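PDB 5K3H: acyl-coenzyme A oxidase from Caenorhabditis elegans, which catalyses the FAD-dependent first step of peroxisomal beta-oxidation, desaturating acyl-CoA to (2E)-enoyl-CoA and passing the electrons to oxygen to give hydrogen peroxide. Local coordinates for residues D26-A31 with R43-T48; R350-Q355 with V612-S617. All coordinates share one frame; numbering follows the deposited sequence.

Contact 1 lies in the N-terminal part of the chain and is partly buried. It joins two helices consecutive in sequence, 27-35 and 38-52, through a charged stack with water and a carboxylate at its side. Contact 2 is fully buried and brings together helices 338-367 and 590-616, far apart in sequence; its chemistry is one phenol hydroxyl on a backbone carbonyl among apolar neighbours. The two hold different helix pairs but meet physically, their centres about 14 Å apart. Helix 27-35 of contact 1 rests on contact 2: Met30 CG lies 3.4 Å from Tyr352 OH, and Ala31 CB packs on the backbone of Ser617.

Contact 1 (D26-A31 with R43-T48); sequences DTHAMA and RRREIT
His28 (chi1 -77°) and Arg45 both set out from their helices with CG beside the backbone N and opposite the carbonyl carbon, and the arginine then bends at chi3 (-66°), which lays its guanidinium flat over one face of the imidazole. The planes are only 13° apart and the group centres 3.8 Å. The overlap is offset: His28 ND1 sits over the middle of the guanidinium, while Arg45 CZ lies toward the rim of the ring. The nearest atoms are His28 CE1 and Arg45 NE at 3.5 Å, and Arg45 CD follows, 3.8 Å from the same CE1.

A water bridges the guanidinium to the backbone of the histidine: it donates to His28 O at 2.6 Å and accepts from Arg45 NH1 at 3.1 Å, lying in the guanidinium plane at its edge. Glu619 joins the two side chains themselves, OE1 in a salt bridge to Arg45 NH1 and OE2 hydrogen-bonded to His28 ND1. These carboxylate bonds restrain how the imidazole and guanidinium turn, and the negative charge would partly offset the arginine's positive one.

The result is a near-parallel guanidinium-imidazole stack bridging two consecutive helices, 27-35 and 38-52, of the acyl-coenzyme A oxidase N-terminal region. Beyond them, Met30 packs on helices 557-577 and 590-616, while Ile47 touches helix 97-105.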
# COMPACT_ATOMS: atom_id res chain seq x y z
N ASP B 26 -2.47 7.17 -33.44
CA ASP B 26 -3.93 7.02 -33.38
C ASP B 26 -4.30 6.08 -32.22
O ASP B 26 -3.96 4.89 -32.24
CB ASP B 26 -4.39 6.47 -34.73
CG ASP B 26 -5.86 6.12 -34.78
OD1 ASP B 26 -6.61 6.37 -33.80
OD2 ASP B 26 -6.29 5.56 -35.81
N THR B 27 -5.04 6.59 -31.24
CA THR B 27 -5.30 5.78 -30.05
C THR B 27 -6.27 4.63 -30.31
O THR B 27 -6.21 3.63 -29.59
CB THR B 27 -5.81 6.66 -28.88
OG1 THR B 27 -7.04 7.31 -29.23
CG2 THR B 27 -4.78 7.73 -28.50
N HIS B 28 -7.13 4.73 -31.34
CA HIS B 28 -7.90 3.55 -31.75
C HIS B 28 -6.98 2.42 -32.18
O HIS B 28 -7.28 1.25 -31.93
CB HIS B 28 -8.86 3.88 -32.91
CG HIS B 28 -10.11 4.62 -32.52
ND1 HIS B 28 -10.51 4.78 -31.21
CD2 HIS B 28 -11.03 5.25 -33.28
CE1 HIS B 28 -11.64 5.48 -31.18
NE2 HIS B 28 -11.97 5.77 -32.43
N ALA B 29 -5.89 2.76 -32.89
CA ALA B 29 -4.94 1.77 -33.38
C ALA B 29 -4.11 1.18 -32.25
O ALA B 29 -3.81 -0.02 -32.24
CB ALA B 29 -4.03 2.39 -34.44
N MET B 30 -3.77 2.01 -31.27
CA MET B 30 -3.09 1.50 -30.08
C MET B 30 -4.01 0.62 -29.26
O MET B 30 -3.56 -0.38 -28.69
CB MET B 30 -2.56 2.66 -29.22
CG MET B 30 -1.68 2.22 -28.04
SD MET B 30 -0.17 1.40 -28.60
CE MET B 30 0.92 2.81 -28.88
N ALA B 31 -5.30 1.00 -29.15
CA ALA B 31 -6.27 0.14 -28.48
C ALA B 31 -6.34 -1.25 -29.11
O ALA B 31 -6.36 -2.26 -28.40
CB ALA B 31 -7.65 0.80 -28.48
N ARG B 43 -15.26 -3.55 -30.36
CA ARG B 43 -16.40 -4.12 -29.65
C ARG B 43 -16.51 -3.55 -28.24
O ARG B 43 -17.61 -3.37 -27.72
CB ARG B 43 -16.32 -5.65 -29.64
CG ARG B 43 -16.72 -6.31 -30.98
CD ARG B 43 -18.20 -6.10 -31.25
NE ARG B 43 -19.05 -6.64 -30.18
CZ ARG B 43 -20.10 -5.99 -29.68
NH1 ARG B 43 -20.41 -4.80 -30.14
NH2 ARG B 43 -20.84 -6.54 -28.71
N ARG B 44 -15.37 -3.27 -27.60
CA ARG B 44 -15.39 -2.59 -26.30
C ARG B 44 -16.09 -1.24 -26.39
O ARG B 44 -16.90 -0.88 -25.53
CB ARG B 44 -13.96 -2.42 -25.76
CG ARG B 44 -13.27 -3.72 -25.34
CD ARG B 44 -11.90 -3.45 -24.73
NE ARG B 44 -11.97 -2.85 -23.40
CZ ARG B 44 -11.94 -1.53 -23.17
NH1 ARG B 44 -11.86 -0.68 -24.18
NH2 ARG B 44 -11.98 -1.06 -21.94
N ARG B 45 -15.76 -0.46 -27.43
CA ARG B 45 -16.38 0.85 -27.57
C ARG B 45 -17.87 0.73 -27.85
O ARG B 45 -18.66 1.54 -27.36
CB ARG B 45 -15.68 1.65 -28.67
CG ARG B 45 -14.20 1.85 -28.34
CD ARG B 45 -13.53 2.92 -29.16
NE ARG B 45 -13.46 2.59 -30.58
CZ ARG B 45 -12.52 1.82 -31.12
NH1 ARG B 45 -11.58 1.28 -30.35
NH2 ARG B 45 -12.54 1.58 -32.41
N GLU B 46 -18.27 -0.29 -28.64
CA GLU B 46 -19.69 -0.50 -28.93
C GLU B 46 -20.45 -0.94 -27.69
O GLU B 46 -21.56 -0.47 -27.44
CB GLU B 46 -19.86 -1.54 -30.04
CG GLU B 46 -19.32 -1.10 -31.38
CD GLU B 46 -19.48 -2.16 -32.46
OE1 GLU B 46 -19.97 -3.26 -32.16
OE2 GLU B 46 -19.09 -1.91 -33.62
N ILE B 47 -19.86 -1.85 -26.91
CA ILE B 47 -20.46 -2.29 -25.65
C ILE B 47 -20.65 -1.11 -24.71
O ILE B 47 -21.70 -0.97 -24.06
CB ILE B 47 -19.59 -3.38 -25.00
CG1 ILE B 47 -19.65 -4.68 -25.79
CG2 ILE B 47 -19.99 -3.58 -23.55
CD1 ILE B 47 -18.52 -5.63 -25.42
N THR B 48 -19.63 -0.26 -24.58
CA THR B 48 -19.71 0.91 -23.72
C THR B 48 -20.83 1.84 -24.17
O THR B 48 -21.62 2.31 -23.35
CB THR B 48 -18.35 1.63 -23.72
OG1 THR B 48 -17.39 0.78 -23.10
CG2 THR B 48 -18.38 2.97 -23.00
O HOH W 1 -9.57 0.06 -32.44

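Contact 2 (R350-Q355 with V612-S617); sequences RAYAFQ and VSLLDS
Tyr352 OH donates a short hydrogen bond of 2.6 Å to Leu614 O. The hydroxyl arrives in the carbonyl plane on a lone pair, with a C=O...O angle of 130°, and the carbonyl oxygen in turn lies at the edge of the phenol ring, near its plane. With CG beside the backbone N (chi1 -83°), the ring of Tyr352 reaches across from helix 338-367.

Around this bond the contact is apolar. Leu614 brings its CD2 branch against the hydroxyl end of the phenol, 4.2 Å from Tyr352 CZ, the two side chains meeting at a slant. Ser617, three residues on, adds its CB, 3.8 Å from Tyr352 OH. The hydroxyl of Ser617 turns back on its own segment instead: Ser613 O takes both Ser617 OG at 2.9 Å and Ser617 N at 3.0 Å, which reach it from opposite faces of its plane. Of these two bonds, the one from OG holds the serine side chain in its rotamer.

Ile34 of helix 27-35 and Leu563 and Leu566 of helix 557-577 also pack against Tyr352, and the Trp618 ring meets the tyrosine ring edge-to-face. The Leu614 side chain is about 12 Å from that of the FAD-binding Gln341. The contact thus joins a helix of the C-alpha1 domain to one of the following C-terminal helical region, an interface between helical domains that belongs to the acyl-CoA oxidase fold.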
# COMPACT_ATOMS: atom_id res chain seq x y z
N ARG B 350 5.44 -0.58 -17.64
CA ARG B 350 5.15 -1.88 -17.03
C ARG B 350 3.75 -2.37 -17.39
O ARG B 350 3.53 -3.58 -17.49
CB ARG B 350 5.29 -1.83 -15.50
CG ARG B 350 6.68 -1.74 -14.98
CD ARG B 350 6.76 -1.73 -13.44
NE ARG B 350 8.16 -1.79 -13.06
CZ ARG B 350 8.65 -1.83 -11.81
NH1 ARG B 350 7.85 -1.81 -10.75
NH2 ARG B 350 9.97 -1.88 -11.65
N ALA B 351 2.76 -1.47 -17.47
CA ALA B 351 1.39 -1.94 -17.79
C ALA B 351 1.33 -2.56 -19.18
O ALA B 351 0.80 -3.67 -19.35
CB ALA B 351 0.38 -0.79 -17.67
N TYR B 352 1.91 -1.89 -20.18
CA TYR B 352 2.05 -2.47 -21.52
C TYR B 352 2.91 -3.73 -21.47
O TYR B 352 2.60 -4.74 -22.11
CB TYR B 352 2.66 -1.46 -22.49
CG TYR B 352 1.65 -0.47 -23.09
CD1 TYR B 352 1.29 0.68 -22.40
CD2 TYR B 352 1.09 -0.70 -24.34
CE1 TYR B 352 0.38 1.58 -22.93
CE2 TYR B 352 0.20 0.19 -24.88
CZ TYR B 352 -0.17 1.34 -24.17
OH TYR B 352 -1.07 2.24 -24.70
N ALA B 353 4.00 -3.69 -20.70
CA ALA B 353 4.87 -4.87 -20.62
C ALA B 353 4.12 -6.07 -20.07
O ALA B 353 4.30 -7.19 -20.55
CB ALA B 353 6.10 -4.57 -19.76
N PHE B 354 3.27 -5.86 -19.06
CA PHE B 354 2.52 -6.98 -18.50
C PHE B 354 1.48 -7.49 -19.49
O PHE B 354 1.29 -8.69 -19.63
CB PHE B 354 1.83 -6.56 -17.20
CG PHE B 354 2.77 -6.15 -16.10
CD1 PHE B 354 4.11 -6.52 -16.13
CD2 PHE B 354 2.32 -5.35 -15.06
CE1 PHE B 354 4.98 -6.11 -15.11
CE2 PHE B 354 3.18 -4.95 -14.06
CZ PHE B 354 4.51 -5.34 -14.07
N GLN B 355 0.79 -6.58 -20.18
CA GLN B 355 -0.22 -6.98 -21.16
C GLN B 355 0.41 -7.82 -22.26
O GLN B 355 -0.16 -8.81 -22.71
CB GLN B 355 -0.90 -5.73 -21.74
CG GLN B 355 -2.04 -6.01 -22.74
CD GLN B 355 -3.34 -6.47 -22.04
OE1 GLN B 355 -3.35 -6.79 -20.84
NE2 GLN B 355 -4.45 -6.49 -22.80
N VAL B 612 -0.37 10.81 -21.82
CA VAL B 612 -1.83 10.76 -21.66
C VAL B 612 -2.46 9.91 -22.77
O VAL B 612 -3.40 9.14 -22.51
CB VAL B 612 -2.42 12.19 -21.62
CG1 VAL B 612 -3.94 12.16 -21.71
CG2 VAL B 612 -2.01 12.90 -20.32
N SER B 613 -1.94 9.99 -24.00
CA SER B 613 -2.53 9.22 -25.09
C SER B 613 -2.28 7.73 -24.92
O SER B 613 -3.16 6.90 -25.19
CB SER B 613 -2.02 9.72 -26.43
OG SER B 613 -2.38 11.09 -26.61
N LEU B 614 -1.10 7.36 -24.41
CA LEU B 614 -0.80 5.95 -24.13
C LEU B 614 -1.77 5.35 -23.13
O LEU B 614 -2.09 4.16 -23.21
CB LEU B 614 0.63 5.80 -23.59
CG LEU B 614 1.76 5.95 -24.62
CD1 LEU B 614 3.05 6.18 -23.90
CD2 LEU B 614 1.83 4.72 -25.55
N LEU B 615 -2.26 6.16 -22.19
CA LEU B 615 -3.23 5.66 -21.23
C LEU B 615 -4.66 5.76 -21.75
O LEU B 615 -5.47 4.88 -21.47
CB LEU B 615 -3.09 6.43 -19.92
CG LEU B 615 -1.74 6.19 -19.23
CD1 LEU B 615 -1.48 7.30 -18.23
CD2 LEU B 615 -1.69 4.80 -18.56
N ASP B 616 -4.98 6.81 -22.52
CA ASP B 616 -6.28 6.87 -23.20
C ASP B 616 -6.51 5.67 -24.10
O ASP B 616 -7.65 5.29 -24.34
CB ASP B 616 -6.42 8.12 -24.06
CG ASP B 616 -6.66 9.37 -23.28
OD1 ASP B 616 -7.19 9.30 -22.13
OD2 ASP B 616 -6.38 10.45 -23.85
N SER B 617 -5.44 5.10 -24.67
CA SER B 617 -5.59 4.00 -25.60
C SER B 617 -6.19 2.76 -24.96
O SER B 617 -6.63 1.86 -25.68
CB SER B 617 -4.25 3.66 -26.25
OG SER B 617 -3.79 4.75 -27.05